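Local atomic coordinates of flagellar brake protein YcgR (Escherichia coli K-12, PDB entry 5Y6H), a protein that acts as a flagellar brake that slows the motor when bound to cyclic di-GMP, its N-terminal domain, the part present here, being involved in FliG binding. Residues 53-58 and 96-101; 69-74 and 87-92. All blocks are in the same frame, centred on the assembly; numbering follows the deposited sequence.

Contact 1 (53-58 and 96-101)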
loop_
_atom_site.group_PDB
_atom_site.type_symbol
_atom_site.label_atom_id
_atom_site.label_comp_id
_atom_site.label_asym_id
_atom_site.label_seq_id
_atom_site.Cartn_x
_atom_site.Cartn_y
_atom_site.Cartn_z
ATOM N N LEU A 53 4.172 5.621 -2.733
ATOM C CA LEU A 53 4.100 4.386 -3.504
ATOM C C LEU A 53 4.562 4.623 -4.937
ATOM O O LEU A 53 4.251 5.657 -5.536
ATOM C CB LEU A 53 2.670 3.824 -3.513
ATOM C CG LEU A 53 1.993 3.660 -2.149
ATOM C CD1 LEU A 53 0.504 3.388 -2.305
ATOM C CD2 LEU A 53 2.657 2.544 -1.348
ATOM N N ASP A 54 5.287 3.653 -5.491
ATOM C CA ASP A 54 5.778 3.761 -6.859
ATOM C C ASP A 54 4.631 3.697 -7.867
ATOM O O ASP A 54 3.634 2.995 -7.668
ATOM C CB ASP A 54 6.784 2.642 -7.151
ATOM C CG ASP A 54 7.703 2.960 -8.320
ATOM O OD1 ASP A 54 7.737 4.127 -8.764
ATOM O OD2 ASP A 54 8.395 2.036 -8.802
ATOM N N PHE A 55 4.781 4.446 -8.959
ATOM C CA PHE A 55 3.886 4.299 -10.100
ATOM C C PHE A 55 4.053 2.918 -10.723
ATOM O O PHE A 55 5.111 2.291 -10.625
ATOM C CB PHE A 55 4.183 5.366 -11.161
ATOM C CG PHE A 55 3.286 6.577 -11.099
ATOM C CD1 PHE A 55 3.058 7.334 -12.240
ATOM C CD2 PHE A 55 2.689 6.969 -9.909
ATOM C CE1 PHE A 55 2.242 8.454 -12.208
ATOM C CE2 PHE A 55 1.869 8.093 -9.864
ATOM C CZ PHE A 55 1.647 8.836 -11.015
ATOM N N GLY A 56 2.990 2.441 -11.375
ATOM C CA GLY A 56 3.110 1.284 -12.234
ATOM C C GLY A 56 3.738 1.648 -13.567
ATOM O O GLY A 56 3.907 2.817 -13.912
ATOM N N SER A 57 4.094 0.617 -14.336
ATOM C CA SER A 57 4.767 0.850 -15.608
ATOM C C SER A 57 3.829 1.334 -16.710
ATOM O O SER A 57 4.299 1.968 -17.661
ATOM C CB SER A 57 5.483 -0.423 -16.065
ATOM O OG SER A 57 4.575 -1.500 -16.214
ATOM N N GLN A 58 2.529 1.060 -16.614
ATOM C CA GLN A 58 1.571 1.435 -17.651
ATOM C C GLN A 58 0.815 2.683 -17.212
ATOM O O GLN A 58 0.165 2.681 -16.161
ATOM C CB GLN A 58 0.598 0.291 -17.940
ATOM C CG GLN A 58 1.275 -1.039 -18.239
ATOM C CD GLN A 58 2.241 -0.951 -19.404
ATOM O OE1 GLN A 58 1.964 -0.293 -20.407
ATOM N NE2 GLN A 58 3.387 -1.615 -19.276
ATOM N N GLN A 96 12.710 12.372 -8.109
ATOM C CA GLN A 96 12.562 12.904 -9.464
ATOM C C GLN A 96 11.621 12.088 -10.347
ATOM O O GLN A 96 11.631 12.260 -11.575
ATOM C CB GLN A 96 13.921 13.051 -10.160
ATOM C CG GLN A 96 14.910 13.922 -9.397
ATOM C CD GLN A 96 16.280 13.936 -10.036
ATOM O OE1 GLN A 96 16.796 12.895 -10.441
ATOM N NE2 GLN A 96 16.882 15.115 -10.122
ATOM N N LEU A 97 10.792 11.226 -9.765
ATOM C CA LEU A 97 9.812 10.455 -10.511
ATOM C C LEU A 97 8.415 10.683 -9.940
ATOM O O LEU A 97 8.277 11.035 -8.764
ATOM C CB LEU A 97 10.144 8.957 -10.466
ATOM C CG LEU A 97 11.275 8.484 -11.381
ATOM C CD1 LEU A 97 11.723 7.083 -10.994
ATOM C CD2 LEU A 97 10.838 8.536 -12.842
ATOM N N PRO A 98 7.364 10.499 -10.739
ATOM C CA PRO A 98 6.010 10.551 -10.177
ATOM C C PRO A 98 5.784 9.394 -9.218
ATOM O O PRO A 98 6.340 8.304 -9.379
ATOM C CB PRO A 98 5.092 10.438 -11.401
ATOM C CG PRO A 98 5.966 10.281 -12.590
ATOM C CD PRO A 98 7.380 10.096 -12.154
ATOM N N ALA A 99 4.952 9.643 -8.210
ATOM C CA ALA A 99 4.633 8.633 -7.210
ATOM C C ALA A 99 3.224 8.877 -6.693
ATOM O O ALA A 99 2.675 9.974 -6.830
ATOM C CB ALA A 99 5.636 8.651 -6.049
ATOM N N PHE A 100 2.638 7.837 -6.101
ATOM C CA PHE A 100 1.392 7.980 -5.359
ATOM C C PHE A 100 1.701 8.361 -3.918
ATOM O O PHE A 100 2.669 7.872 -3.327
ATOM C CB PHE A 100 0.570 6.687 -5.357
ATOM C CG PHE A 100 0.279 6.122 -6.723
ATOM C CD1 PHE A 100 -0.604 6.759 -7.587
ATOM C CD2 PHE A 100 0.850 4.921 -7.120
ATOM C CE1 PHE A 100 -0.884 6.223 -8.841
ATOM C CE2 PHE A 100 0.575 4.378 -8.366
ATOM C CZ PHE A 100 -0.297 5.029 -9.230
ATOM N N ILE A 101 0.857 9.217 -3.344
ATOM C CA ILE A 101 0.895 9.507 -1.917
ATOM C C ILE A 101 -0.459 9.152 -1.318
ATOM O O ILE A 101 -1.508 9.432 -1.909
ATOM C CB ILE A 101 1.264 10.979 -1.619
ATOM C CG1 ILE A 101 1.227 11.247 -0.111
ATOM C CG2 ILE A 101 0.348 11.944 -2.361
ATOM C CD1 ILE A 101 1.861 12.569 0.295
HETATM O O HOH W 1 8.140 6.846 -8.090
#
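P98 lies over one face of the F55 ring: its CB stands 3.8 Å from the centroid of that ring, displaced toward the rim, and makes a CH-pi contact with it, nearest to F55 CE1 at 3.6 Å. The P98 carbonyl turns to a water, which donates one hydrogen to P98 O and another, at 2.8 Å, to D54 OD1, so the carboxylate reaches the neighbouring strand through solvent. At A99 the methyl CB sits 3.3 Å from L53 O, beside the bond that this same oxygen accepts from the next residue. F100 and L53 form an antiparallel hydrogen-bonded pair, joining strands 50-54 and 97-102 of the PilZN domain: F100 N gives to L53 O at 2.8 Å, in the carbonyl plane, and L53 N gives back to F100 O with a nearly straight N-H...O angle of 172°. F100 CG lies anti to the carbonyl carbon (chi1 -54°), on the face L53 also uses. Just past the pairing, F55 CD2 sits over the centre of the F100 ring, 3.5 Å above its plane, the two planes turned 36° apart. At the F100 edge, D54 O lies 3.4 Å from CE2. An alanine at F100 would lose the whole ring, and would probably open a gap beside F55 CD2 and CE2 and leave the F55 ring more room to shift. Strand 97-102 runs between strands 50-54 and 90-94, with Q91 touching both F55 and P98, while N62 and L66 of helix 59-67 and L32 of strand 30-34 touch the F100 side chain.

Contact 2 (69-74 and 87-92)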
loop_
_atom_site.group_PDB
_atom_site.type_symbol
_atom_site.label_atom_id
_atom_site.label_comp_id
_atom_site.label_asym_id
_atom_site.label_seq_id
_atom_site.Cartn_x
_atom_site.Cartn_y
_atom_site.Cartn_z
ATOM N N GLN A 69 -11.906 5.124 -5.944
ATOM C CA GLN A 69 -12.362 5.582 -4.640
ATOM C C GLN A 69 -12.059 4.609 -3.516
ATOM O O GLN A 69 -12.283 4.949 -2.349
ATOM C CB GLN A 69 -13.864 5.882 -4.689
ATOM C CG GLN A 69 -14.176 6.956 -5.691
ATOM C CD GLN A 69 -15.590 6.909 -6.165
ATOM O OE1 GLN A 69 -16.391 7.743 -5.777
ATOM N NE2 GLN A 69 -15.912 5.945 -7.013
ATOM N N HIS A 70 -11.570 3.413 -3.834
ATOM C CA HIS A 70 -10.979 2.534 -2.838
ATOM C C HIS A 70 -9.900 1.716 -3.527
ATOM O O HIS A 70 -10.093 1.251 -4.654
ATOM C CB HIS A 70 -12.019 1.616 -2.187
ATOM C CG HIS A 70 -12.904 2.315 -1.206
ATOM N ND1 HIS A 70 -14.227 2.601 -1.467
ATOM C CD2 HIS A 70 -12.651 2.803 0.031
ATOM C CE1 HIS A 70 -14.754 3.224 -0.428
ATOM N NE2 HIS A 70 -13.818 3.360 0.494
ATOM N N ILE A 71 -8.762 1.561 -2.856
ATOM C CA ILE A 71 -7.608 0.856 -3.404
ATOM C C ILE A 71 -7.134 -0.142 -2.358
ATOM O O ILE A 71 -6.820 0.246 -1.227
ATOM C CB ILE A 71 -6.463 1.815 -3.784
ATOM C CG1 ILE A 71 -6.925 2.853 -4.813
ATOM C CG2 ILE A 71 -5.266 1.036 -4.307
ATOM C CD1 ILE A 71 -7.329 4.181 -4.207
ATOM N N THR A 72 -7.085 -1.419 -2.730
ATOM C CA THR A 72 -6.598 -2.478 -1.855
ATOM C C THR A 72 -5.129 -2.748 -2.155
ATOM O O THR A 72 -4.751 -2.946 -3.315
ATOM C CB THR A 72 -7.417 -3.758 -2.034
ATOM O OG1 THR A 72 -8.770 -3.515 -1.634
ATOM C CG2 THR A 72 -6.841 -4.888 -1.192
ATOM N N ILE A 73 -4.305 -2.754 -1.111
ATOM C CA ILE A 73 -2.866 -2.942 -1.241
ATOM C C ILE A 73 -2.498 -4.273 -0.603
ATOM O O ILE A 73 -2.850 -4.530 0.556
ATOM C CB ILE A 73 -2.099 -1.770 -0.603
ATOM C CG1 ILE A 73 -2.531 -0.455 -1.266
ATOM C CG2 ILE A 73 -0.603 -1.990 -0.726
ATOM C CD1 ILE A 73 -1.914 0.779 -0.680
ATOM N N THR A 74 -1.807 -5.129 -1.368
ATOM C CA THR A 74 -1.404 -6.456 -0.915
ATOM C C THR A 74 0.090 -6.660 -1.127
ATOM O O THR A 74 0.676 -6.141 -2.080
ATOM C CB THR A 74 -2.170 -7.567 -1.661
ATOM O OG1 THR A 74 -2.060 -7.355 -3.075
ATOM C CG2 THR A 74 -3.647 -7.546 -1.262
ATOM N N GLU A 87 -8.474 5.033 0.886
ATOM C CA GLU A 87 -9.620 5.635 0.217
ATOM C C GLU A 87 -9.240 6.511 -0.964
ATOM O O GLU A 87 -10.091 6.772 -1.822
ATOM C CB GLU A 87 -10.438 6.464 1.215
ATOM C CG GLU A 87 -11.008 5.651 2.366
ATOM C CD GLU A 87 -12.002 6.439 3.194
ATOM O OE1 GLU A 87 -12.457 7.502 2.721
ATOM O OE2 GLU A 87 -12.330 5.994 4.315
ATOM N N GLN A 88 -7.989 6.962 -1.037
ATOM C CA GLN A 88 -7.595 7.923 -2.055
ATOM C C GLN A 88 -6.081 7.905 -2.209
ATOM O O GLN A 88 -5.351 7.789 -1.220
ATOM C CB GLN A 88 -8.082 9.331 -1.688
ATOM C CG GLN A 88 -7.418 10.466 -2.449
ATOM C CD GLN A 88 -8.285 11.709 -2.503
ATOM O OE1 GLN A 88 -9.362 11.756 -1.905
ATOM N NE2 GLN A 88 -7.821 12.724 -3.222
ATOM N N LEU A 89 -5.624 7.999 -3.455
ATOM C CA LEU A 89 -4.237 8.302 -3.763
ATOM C C LEU A 89 -4.176 9.594 -4.560
ATOM O O LEU A 89 -5.053 9.866 -5.386
ATOM C CB LEU A 89 -3.550 7.191 -4.562
ATOM C CG LEU A 89 -3.747 5.724 -4.185
ATOM C CD1 LEU A 89 -2.766 4.849 -4.944
ATOM C CD2 LEU A 89 -3.564 5.543 -2.707
ATOM N N GLN A 90 -3.151 10.397 -4.296
ATOM C CA GLN A 90 -2.875 11.583 -5.087
ATOM C C GLN A 90 -1.507 11.442 -5.738
ATOM O O GLN A 90 -0.694 10.603 -5.343
ATOM C CB GLN A 90 -2.933 12.850 -4.226
ATOM C CG GLN A 90 -4.348 13.291 -3.885
ATOM C CD GLN A 90 -4.385 14.604 -3.132
ATOM O OE1 GLN A 90 -3.367 15.284 -2.998
ATOM N NE2 GLN A 90 -5.561 14.970 -2.638
ATOM N N GLN A 91 -1.254 12.257 -6.756
ATOM C CA GLN A 91 0.036 12.220 -7.426
ATOM C C GLN A 91 1.007 13.165 -6.734
ATOM O O GLN A 91 0.649 14.287 -6.366
ATOM C CB GLN A 91 -0.093 12.590 -8.903
ATOM C CG GLN A 91 1.245 12.562 -9.640
ATOM C CD GLN A 91 1.097 12.690 -11.139
ATOM O OE1 GLN A 91 -0.010 12.629 -11.669
ATOM N NE2 GLN A 91 2.216 12.867 -11.833
ATOM N N SER A 92 2.235 12.700 -6.553
ATOM C CA SER A 92 3.285 13.503 -5.941
ATOM C C SER A 92 4.589 13.186 -6.665
ATOM O O SER A 92 4.602 12.682 -7.794
ATOM C CB SER A 92 3.358 13.247 -4.428
ATOM O OG SER A 92 4.174 14.217 -3.796
#
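The imidazole of H70 meets E87 obliquely, through aliphatic carbon: H70 CD2 lies 4.0 Å from E87 CG, and H70 NE2 is scarcely farther from the same atom. The antiparallel sheet of the PilZN domain, a member of the FMN-binding clan, curves strongly enough to bring the entry to strand 71-77 beside the residues leading into strand 90-94, although four strands separate the two in the sheet order. The two side chains run side by side in the same direction, with the ring and carboxylate planes 61° apart. E87 is extended beyond CG, and its carboxylate stays near the ring without touching it: H70 NE2 and E87 OE2 are 4.9 Å apart, too far for a salt bridge, though a protonated histidine would probably feel the acid's field.

Inward from this exposed pair the contact becomes apolar. I71 points toward 87-92, and its second torsion, 97°, lies off a staggered position and places CD1 beside L89, where it comes to 3.9 Å from L89 CG. The two buried side chains meet at a slant, and L32 of strand 30-34 touches both, while V86 adds to the surroundings of I71 and V65 of helix 59-67 to those of L89. No hydrogen bond joins the two segments. Their backbones come closest at two carbonyl oxygens, a pair of acceptors that brings no attraction: Q69 O and E87 O stand 2.9 Å apart.

The two contacts lie about 12 Å apart, centre to centre, in one antiparallel sheet of the PilZN domain. Along the chain contact 2 is nested within contact 1: 53-58 comes first, then helix 59-67, then 69-74 and 87-92 joined through strand 80-86, and last 96-101. They meet where strands 90-94 and 97-102 pair: A99 O and S92 N are 2.8 Å apart, a probable hydrogen bond, and F100 CG packs on L89 CD1 at 3.7 Å. Contact 1 joins neighbouring strands, contact 2 parts of the sheet four strands apart, so together they trace the sheet curving round on itself, with helix 59-67 touching F100 and L89, in the domain involved in FliG binding.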